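Local coordinates for protein beta-hexosaminidase LpqI (Mycobacterium tuberculosis H37Rv, PDB 6GFV) that cleaves the terminal beta-1,4-linked N-acetylglucosamine from peptidoglycan fragments, a step in mycobacterial peptidoglycan recycling, at residues V109-V112 and R113-A116; A165-Q168 and G169-A173. All coordinates share one frame; numbering follows the deposited sequence.

Contact 1 (V109-V112 and R113-A116); sequences VQQV and RDLA
In the first turns of helix 109-126, an outer helix of the glycoside hydrolase family 3 barrel domain, Gln110 and Asp114 meet one turn apart on the outward side. The backbone joins them directly, Asp114 N donating to Gln110 O at 2.9 Å, and their side chains are tied through a water molecule. This water donates to Gln110 OE1 at 3.1 Å and to Asp114 OD2 at a short 2.5 Å, so it bridges two oxygens that both act as acceptors here. The first torsion of Asp114 puts CG anti to its own carbonyl carbon and beside its backbone N (chi1 -66°), which folds the carboxylate back over the preceding turn; CG then lies 3.3 Å from Gln110 O. Asp114 CB also packs on the next carbonyl, 3.3 Å from Gln111 O. The other carboxylate oxygen, OD1, forms a salt bridge with Arg117 further along the helix, and the two partners probably favour the charged form of Asp114.

Regular i to i+4 alpha-helical bonding carries the rest: Arg113 N to Val109 O, Leu115 N to Gln111 O and Ala116 N to Val112 O. Gln111, at the surface, turns its OE1 back to the backbone N of Thr108, just ahead of the helix. The inward side is apolar near the start of the helix, where Val109 and Val112 rest on Tyr162 of helix 156-172. Arg113 leaves with CG anti to its backbone N (chi1 -173°) and stays extended as far as NE; its CB lies 3.4 Å from Gln110 O, while the guanidinium reaches away from this turn to a salt bridge with Asp172.

Contact 2 (A165-Q168 and G169-A173); sequences AYAQ and GLRDA
Gln168 links Arg171 and Asp172 through the two ends of its amide, in the last turns of helix 156-172, which leads into strand 176-182 of the family 3 barrel. Among the polar side-chain bonds, Arg171 NH1 donates to Gln168 OE1 at 2.8 Å; the acceptor lies in the guanidinium plane, but NH1 stands 50° out of the amide carbonyl plane. Gln168 NE2 in turn donates to Asp172 OD1 at 3.0 Å, reaching the carboxylate from above its plane. A bend at chi2 of Gln168 (49°) swings the amide forward along the helix, toward both partners. With both amide ends bonded, rotation about the last torsion is restrained. Arg171 also gives NE to Pro221 O, and Asp172 OD2 takes a salt bridge from Arg117 of helix 109-126.

Backbone bonds run i to i+4 from Gly169 N to Ala165 O through to Asp172 N, which meets Gln168 O at 2.7 Å.

Apolar packing occupies another side of the helix, where Leu170 CD1 touches the edge of the Tyr166 ring near its plane, 3.9 Å from CE1. Ala116 and Pro134 also contact Tyr166.

The guanidinium also meets the backbone face-on: Arg171, bent at chi3, folds back so that Ala167 O lies over the centre of the group, 4.0 Å above its plane, while NH2 comes 3.8 Å from Ala167 CB.

Contact 1 comes first along the chain, at the start of helix 109-126, and contact 2 follows at the end of helix 156-172, with strand 130-131 between the two helices. Their centres are about 8 Å apart, and these two outer helices of the barrel domain touch directly. The salt bridge from Arg113 NE to Asp172 OD2, at 3.0 Å, joins them, and Arg113 NH2 packs on Gln168 CG. Elsewhere small side chains sit against backbone carbonyls: Ala116 CB lies 3.3 Å from Tyr166 O and Ala165 CB 3.4 Å from Val109 O. Contact 1 is away from the annotated sites, whereas Tyr166 of contact 2 is about 10 Å, side chain to side chain, from Lys180, a probable substrate-binding residue.

Contact 1 (V109-V112 and R113-A116)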
# COMPACT_ATOMS: atom_id res chain seq x y z
N VAL A 109 2.40 -25.02 0.86
CA VAL A 109 1.54 -23.85 0.88
C VAL A 109 1.05 -23.58 2.30
O VAL A 109 1.02 -22.45 2.76
CB VAL A 109 0.35 -24.05 -0.09
CG1 VAL A 109 -0.76 -23.08 0.19
CG2 VAL A 109 0.83 -23.94 -1.54
N GLN A 110 0.70 -24.64 3.01
CA GLN A 110 0.26 -24.54 4.38
C GLN A 110 1.39 -24.07 5.31
O GLN A 110 1.15 -23.28 6.20
CB GLN A 110 -0.29 -25.88 4.86
CG GLN A 110 -0.79 -25.86 6.27
CD GLN A 110 -1.29 -27.21 6.73
OE1 GLN A 110 -0.50 -28.13 6.95
NE2 GLN A 110 -2.60 -27.35 6.84
N GLN A 111 2.61 -24.55 5.09
CA GLN A 111 3.77 -24.09 5.86
C GLN A 111 4.04 -22.61 5.62
O GLN A 111 4.52 -21.90 6.50
CB GLN A 111 5.03 -24.89 5.52
CG GLN A 111 5.12 -26.30 6.11
CD GLN A 111 6.38 -27.03 5.67
OE1 GLN A 111 6.74 -27.00 4.49
NE2 GLN A 111 7.06 -27.68 6.61
N VAL A 112 3.72 -22.14 4.42
CA VAL A 112 3.91 -20.74 4.13
C VAL A 112 2.85 -19.92 4.86
O VAL A 112 3.15 -18.84 5.37
CB VAL A 112 3.88 -20.48 2.61
CG1 VAL A 112 3.76 -18.99 2.33
CG2 VAL A 112 5.14 -21.07 1.96
N ARG A 113 1.63 -20.44 4.93
CA ARG A 113 0.58 -19.81 5.73
C ARG A 113 0.99 -19.75 7.21
O ARG A 113 0.77 -18.75 7.87
CB ARG A 113 -0.75 -20.55 5.56
CG ARG A 113 -1.93 -19.85 6.23
CD ARG A 113 -3.21 -20.66 6.16
NE ARG A 113 -4.28 -19.98 6.88
CZ ARG A 113 -5.56 -20.29 6.79
NH1 ARG A 113 -5.95 -21.28 6.00
NH2 ARG A 113 -6.47 -19.61 7.48
N ASP A 114 1.56 -20.84 7.72
CA ASP A 114 2.12 -20.90 9.08
C ASP A 114 3.10 -19.76 9.34
O ASP A 114 2.99 -19.05 10.33
CB ASP A 114 2.83 -22.22 9.34
CG ASP A 114 1.90 -23.42 9.36
OD1 ASP A 114 0.68 -23.26 9.50
OD2 ASP A 114 2.42 -24.55 9.24
N LEU A 115 4.07 -19.60 8.44
CA LEU A 115 5.13 -18.63 8.65
C LEU A 115 4.59 -17.22 8.60
O LEU A 115 4.96 -16.38 9.42
CB LEU A 115 6.27 -18.80 7.63
CG LEU A 115 7.44 -17.80 7.68
CD1 LEU A 115 8.21 -17.90 8.98
CD2 LEU A 115 8.40 -18.01 6.53
N ALA A 116 3.70 -16.95 7.64
CA ALA A 116 3.12 -15.61 7.53
C ALA A 116 2.32 -15.25 8.79
O ALA A 116 2.36 -14.11 9.23
CB ALA A 116 2.22 -15.51 6.31
O HOH W 1 1.61 -26.88 8.83

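Contact 2 (A165-Q168 and G169-A173)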
# COMPACT_ATOMS: atom_id res chain seq x y z
N ALA A 165 -1.66 -17.99 0.15
CA ALA A 165 -1.34 -18.50 1.48
C ALA A 165 -0.70 -17.42 2.36
O ALA A 165 -1.03 -17.35 3.52
CB ALA A 165 -0.43 -19.71 1.41
N TYR A 166 0.20 -16.61 1.82
CA TYR A 166 0.89 -15.59 2.62
C TYR A 166 -0.09 -14.53 3.11
O TYR A 166 -0.08 -14.15 4.29
CB TYR A 166 2.03 -14.92 1.85
CG TYR A 166 3.11 -14.36 2.76
CD1 TYR A 166 2.98 -13.11 3.34
CD2 TYR A 166 4.25 -15.10 3.06
CE1 TYR A 166 3.96 -12.60 4.19
CE2 TYR A 166 5.23 -14.61 3.91
CZ TYR A 166 5.08 -13.35 4.47
OH TYR A 166 6.03 -12.85 5.31
N ALA A 167 -0.91 -14.03 2.20
CA ALA A 167 -1.95 -13.07 2.55
C ALA A 167 -2.89 -13.59 3.64
O ALA A 167 -3.25 -12.86 4.55
CB ALA A 167 -2.75 -12.67 1.30
N GLN A 168 -3.28 -14.86 3.55
CA GLN A 168 -4.21 -15.44 4.52
C GLN A 168 -3.54 -15.52 5.88
O GLN A 168 -4.20 -15.30 6.90
CB GLN A 168 -4.70 -16.82 4.06
CG GLN A 168 -5.83 -17.42 4.90
CD GLN A 168 -6.97 -16.45 5.12
OE1 GLN A 168 -7.54 -15.90 4.18
NE2 GLN A 168 -7.31 -16.23 6.38
N GLY A 169 -2.24 -15.83 5.89
CA GLY A 169 -1.47 -15.89 7.13
C GLY A 169 -1.50 -14.56 7.87
O GLY A 169 -1.80 -14.50 9.06
N LEU A 170 -1.16 -13.49 7.17
CA LEU A 170 -1.22 -12.14 7.72
C LEU A 170 -2.64 -11.80 8.22
O LEU A 170 -2.82 -11.27 9.33
CB LEU A 170 -0.74 -11.11 6.67
CG LEU A 170 0.75 -11.10 6.29
CD1 LEU A 170 1.03 -10.24 5.06
CD2 LEU A 170 1.62 -10.61 7.47
N ARG A 171 -3.63 -12.13 7.40
CA ARG A 171 -5.04 -11.95 7.72
C ARG A 171 -5.43 -12.73 9.00
O ARG A 171 -6.16 -12.21 9.83
CB ARG A 171 -5.88 -12.37 6.50
CG ARG A 171 -7.34 -11.95 6.49
CD ARG A 171 -8.00 -12.31 5.14
NE ARG A 171 -7.36 -11.63 4.02
CZ ARG A 171 -6.84 -12.23 2.95
NH1 ARG A 171 -6.90 -13.53 2.81
NH2 ARG A 171 -6.28 -11.49 2.01
N ASP A 172 -4.92 -13.95 9.15
CA ASP A 172 -5.09 -14.75 10.37
C ASP A 172 -4.69 -13.96 11.61
O ASP A 172 -5.33 -14.08 12.64
CB ASP A 172 -4.23 -16.02 10.34
CG ASP A 172 -4.72 -17.07 9.35
OD1 ASP A 172 -5.89 -17.05 8.94
OD2 ASP A 172 -3.90 -17.94 8.99
N ALA A 173 -3.62 -13.18 11.50
CA ALA A 173 -3.03 -12.48 12.63
C ALA A 173 -3.61 -11.07 12.82
O ALA A 173 -3.19 -10.36 13.72
CB ALA A 173 -1.48 -12.40 12.47